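Local coordinates for putative exported protein (Bordetella pertussis Tohama I, PDB 2PFZ) that binds pyroglutamic acid as an extracytoplasmic solute receptor, probably delivering it to a tripartite ATP-independent periplasmic transporter, at residues G110-S116 / A209-K214. Sequence-based numbering, arbitrary orientation.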
ATOM      1  N   GLY A 110     -11.699 -16.808  -6.753  1.00 21.46           N
ATOM      2  CA  GLY A 110     -12.659 -16.977  -5.658  1.00 20.81           C
ATOM      3  C   GLY A 110     -12.617 -15.955  -4.534  1.00 20.38           C
ATOM      4  O   GLY A 110     -12.991 -16.279  -3.401  1.00 20.42           O
ATOM      5  N   MET A 111     -12.180 -14.725  -4.829  1.00 19.65           N
ATOM      6  CA  MET A 111     -12.150 -13.658  -3.814  1.00 19.86           C
ATOM      7  C   MET A 111     -12.942 -12.420  -4.213  1.00 19.53           C
ATOM      8  O   MET A 111     -13.169 -12.164  -5.400  1.00 19.34           O
ATOM      9  CB  MET A 111     -10.700 -13.256  -3.476  1.00 19.39           C
ATOM     10  CG  MET A 111      -9.934 -14.388  -2.824  1.00 20.13           C
ATOM     11  SD  MET A 111      -8.228 -14.005  -2.510  1.00 20.94           S
ATOM     12  CE  MET A 111      -7.500 -14.378  -4.101  1.00 20.19           C
ATOM     13  N   MET A 112     -13.353 -11.665  -3.204  1.00 19.59           N
ATOM     14  CA  MET A 112     -13.990 -10.368  -3.386  1.00 21.08           C
ATOM     15  C   MET A 112     -13.132  -9.238  -2.856  1.00 18.94           C
ATOM     16  O   MET A 112     -12.426  -9.397  -1.861  1.00 17.89           O
ATOM     17  CB  MET A 112     -15.315 -10.320  -2.641  1.00 21.07           C
ATOM     18  CG  MET A 112     -16.196 -11.451  -2.975  1.00 23.28           C
ATOM     19  SD  MET A 112     -17.609 -11.557  -1.873  1.00 26.73           S
ATOM     20  CE  MET A 112     -18.021  -9.813  -1.725  1.00 21.43           C
ATOM     21  N   LEU A 113     -13.226  -8.091  -3.517  1.00 18.60           N
ATOM     22  CA  LEU A 113     -12.619  -6.854  -3.008  1.00 18.49           C
ATOM     23  C   LEU A 113     -13.611  -6.147  -2.104  1.00 17.87           C
ATOM     24  O   LEU A 113     -14.662  -5.669  -2.561  1.00 18.57           O
ATOM     25  CB  LEU A 113     -12.216  -5.931  -4.152  1.00 19.15           C
ATOM     26  CG  LEU A 113     -11.659  -4.543  -3.782  1.00 20.42           C
ATOM     27  CD1 LEU A 113     -10.399  -4.648  -2.915  1.00 20.32           C
ATOM     28  CD2 LEU A 113     -11.391  -3.734  -5.050  1.00 19.27           C
ATOM     29  N   LEU A 114     -13.287  -6.054  -0.829  1.00 16.68           N
ATOM     30  CA  LEU A 114     -14.206  -5.398   0.097  1.00 16.70           C
ATOM     31  C   LEU A 114     -14.003  -3.887   0.097  1.00 16.39           C
ATOM     32  O   LEU A 114     -14.945  -3.134  -0.084  1.00 17.28           O
ATOM     33  CB  LEU A 114     -14.132  -6.003   1.508  1.00 16.89           C
ATOM     34  CG  LEU A 114     -15.196  -5.452   2.476  1.00 16.48           C
ATOM     35  CD1 LEU A 114     -16.598  -5.900   2.055  1.00 17.28           C
ATOM     36  CD2 LEU A 114     -14.933  -5.871   3.875  1.00 16.62           C
ATOM     37  N   TYR A 115     -12.781  -3.447   0.324  1.00 16.88           N
ATOM     38  CA  TYR A 115     -12.447  -2.039   0.195  1.00 15.14           C
ATOM     39  C   TYR A 115     -10.947  -1.872   0.017  1.00 14.83           C
ATOM     40  O   TYR A 115     -10.197  -2.800   0.275  1.00 15.14           O
ATOM     41  CB  TYR A 115     -12.961  -1.254   1.374  1.00 15.15           C
ATOM     42  CG  TYR A 115     -12.242  -1.449   2.686  1.00 14.94           C
ATOM     43  CD1 TYR A 115     -12.679  -2.409   3.612  1.00 16.49           C
ATOM     44  CD2 TYR A 115     -11.150  -0.631   3.041  1.00 13.09           C
ATOM     45  CE1 TYR A 115     -12.053  -2.551   4.842  1.00 15.68           C
ATOM     46  CE2 TYR A 115     -10.523  -0.764   4.288  1.00 14.62           C
ATOM     47  CZ  TYR A 115     -10.981  -1.737   5.173  1.00 15.34           C
ATOM     48  OH  TYR A 115     -10.370  -1.889   6.404  1.00 15.04           O
ATOM     49  N   SER A 116     -10.532  -0.704  -0.469  1.00 14.50           N
ATOM     50  CA  SER A 116      -9.117  -0.448  -0.734  1.00 14.60           C
ATOM     51  C   SER A 116      -8.786   0.976  -0.293  1.00 14.58           C
ATOM     52  O   SER A 116      -9.570   1.897  -0.569  1.00 14.45           O
ATOM     53  CB  SER A 116      -8.812  -0.620  -2.228  1.00 13.36           C
ATOM     54  OG  SER A 116      -7.411  -0.481  -2.537  1.00 15.43           O
ATOM     55  N   ALA A 209      -5.657  -3.500   0.290  1.00 14.16           N
ATOM     56  CA  ALA A 209      -6.983  -3.948  -0.065  1.00 13.36           C
ATOM     57  C   ALA A 209      -7.384  -4.996   0.943  1.00 13.28           C
ATOM     58  O   ALA A 209      -6.581  -5.862   1.326  1.00 11.98           O
ATOM     59  CB  ALA A 209      -7.002  -4.570  -1.469  1.00 13.54           C
ATOM     60  N   VAL A 210      -8.643  -4.929   1.353  1.00 13.39           N
ATOM     61  CA  VAL A 210      -9.187  -5.975   2.206  1.00 13.77           C
ATOM     62  C   VAL A 210      -9.974  -6.918   1.295  1.00 14.24           C
ATOM     63  O   VAL A 210     -10.918  -6.496   0.619  1.00 14.19           O
ATOM     64  CB  VAL A 210     -10.055  -5.386   3.316  1.00 14.21           C
ATOM     65  CG1 VAL A 210     -10.793  -6.507   4.078  1.00 13.69           C
ATOM     66  CG2 VAL A 210      -9.170  -4.562   4.266  1.00 14.64           C
ATOM     67  N   LEU A 211      -9.532  -8.174   1.263  1.00 14.91           N
ATOM     68  CA  LEU A 211     -10.081  -9.213   0.400  1.00 15.57           C
ATOM     69  C   LEU A 211     -10.897 -10.148   1.251  1.00 16.20           C
ATOM     70  O   LEU A 211     -10.599 -10.338   2.424  1.00 16.31           O
ATOM     71  CB  LEU A 211      -8.967 -10.025  -0.247  1.00 14.95           C
ATOM     72  CG  LEU A 211      -7.780  -9.302  -0.884  1.00 15.51           C
ATOM     73  CD1 LEU A 211      -6.882 -10.352  -1.578  1.00 14.38           C
ATOM     74  CD2 LEU A 211      -8.239  -8.236  -1.874  1.00 18.85           C
ATOM     75  N   VAL A 212     -11.919 -10.727   0.633  1.00 17.13           N
ATOM     76  CA  VAL A 212     -12.829 -11.652   1.301  1.00 17.79           C
ATOM     77  C   VAL A 212     -12.925 -12.916   0.451  1.00 18.04           C
ATOM     78  O   VAL A 212     -13.046 -12.855  -0.793  1.00 18.37           O
ATOM     79  CB  VAL A 212     -14.249 -11.013   1.476  1.00 17.49           C
ATOM     80  CG1 VAL A 212     -15.246 -12.034   2.022  1.00 17.06           C
ATOM     81  CG2 VAL A 212     -14.205  -9.826   2.412  1.00 20.20           C
ATOM     82  N   ASN A 213     -12.859 -14.072   1.109  1.00 18.83           N
ATOM     83  CA  ASN A 213     -13.120 -15.339   0.431  1.00 19.32           C
ATOM     84  C   ASN A 213     -14.617 -15.489   0.057  1.00 19.58           C
ATOM     85  O   ASN A 213     -15.492 -15.394   0.936  1.00 19.66           O
ATOM     86  CB  ASN A 213     -12.658 -16.519   1.300  1.00 19.02           C
ATOM     87  CG  ASN A 213     -12.879 -17.855   0.621  1.00 19.72           C
ATOM     88  OD1 ASN A 213     -13.971 -18.439   0.704  1.00 19.14           O
ATOM     89  ND2 ASN A 213     -11.846 -18.352  -0.054  1.00 18.73           N
ATOM     90  N   LYS A 214     -14.904 -15.704  -1.230  1.00 20.26           N
ATOM     91  CA  LYS A 214     -16.305 -15.766  -1.717  1.00 22.28           C
ATOM     92  C   LYS A 214     -17.114 -16.855  -1.001  1.00 22.23           C
ATOM     93  O   LYS A 214     -18.270 -16.637  -0.604  1.00 22.42           O
ATOM     94  CB  LYS A 214     -16.365 -16.063  -3.229  1.00 23.15           C
ATOM     95  CG  LYS A 214     -15.672 -15.072  -4.124  1.00 28.29           C
ATOM     96  CD  LYS A 214     -16.640 -14.012  -4.671  1.00 32.74           C
ATOM     97  CE  LYS A 214     -16.142 -13.334  -5.948  1.00 30.92           C
ATOM     98  NZ  LYS A 214     -17.307 -12.498  -6.526  1.00 35.84           N
TER
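Gly110 and Lys214 meet where two antiparallel strands begin and end, in a sheet of the DctP-type solute receptor fold; a classic beta bulge shifts the register of this strand pair by one residue. Strand 207-213 runs between 111-118 and 61-65. Gly110, at positive phi, is the C-prime residue of the Schellman motif closing helix 88-107, and its O accepts a hydrogen bond from Lys214 N, first residue of the next helix, at 3.0 Å. Met111 suits the helix-covered face because its flexible thioether can bend at the last torsion (chi3 -84°); SD reaches Leu211 CD1 at 4.0 Å, with Val54 of helix 50-55 also against the side chain. Met112 and Val212 form a hydrogen-bonded antiparallel pair, Met112 N to Val212 O being 2.7 Å and nearly straight at 170°; beta-branched valines suit the extended backbone of this inner strand. Leu113 returns to the face of Met111, setting CD1 against Ala209 CB, small enough to admit it, while Leu102 and Leu106 of helix 88-107 pack on the leucine. At the bulge Val210 bonds to two residues: Leu114 N donates to Val210 O, and Val210 N to Tyr115 O (2.8 Å). Leu114 CB rests on Val212 CG2. Beside Phe22 and Leu19 of helix 14-30, Val210 CG2 makes a CH-pi contact over the Tyr115 ring, 3.9 Å from its centroid. Buried Ser116 OG is satisfied by a hydrogen bond with Asn208 O.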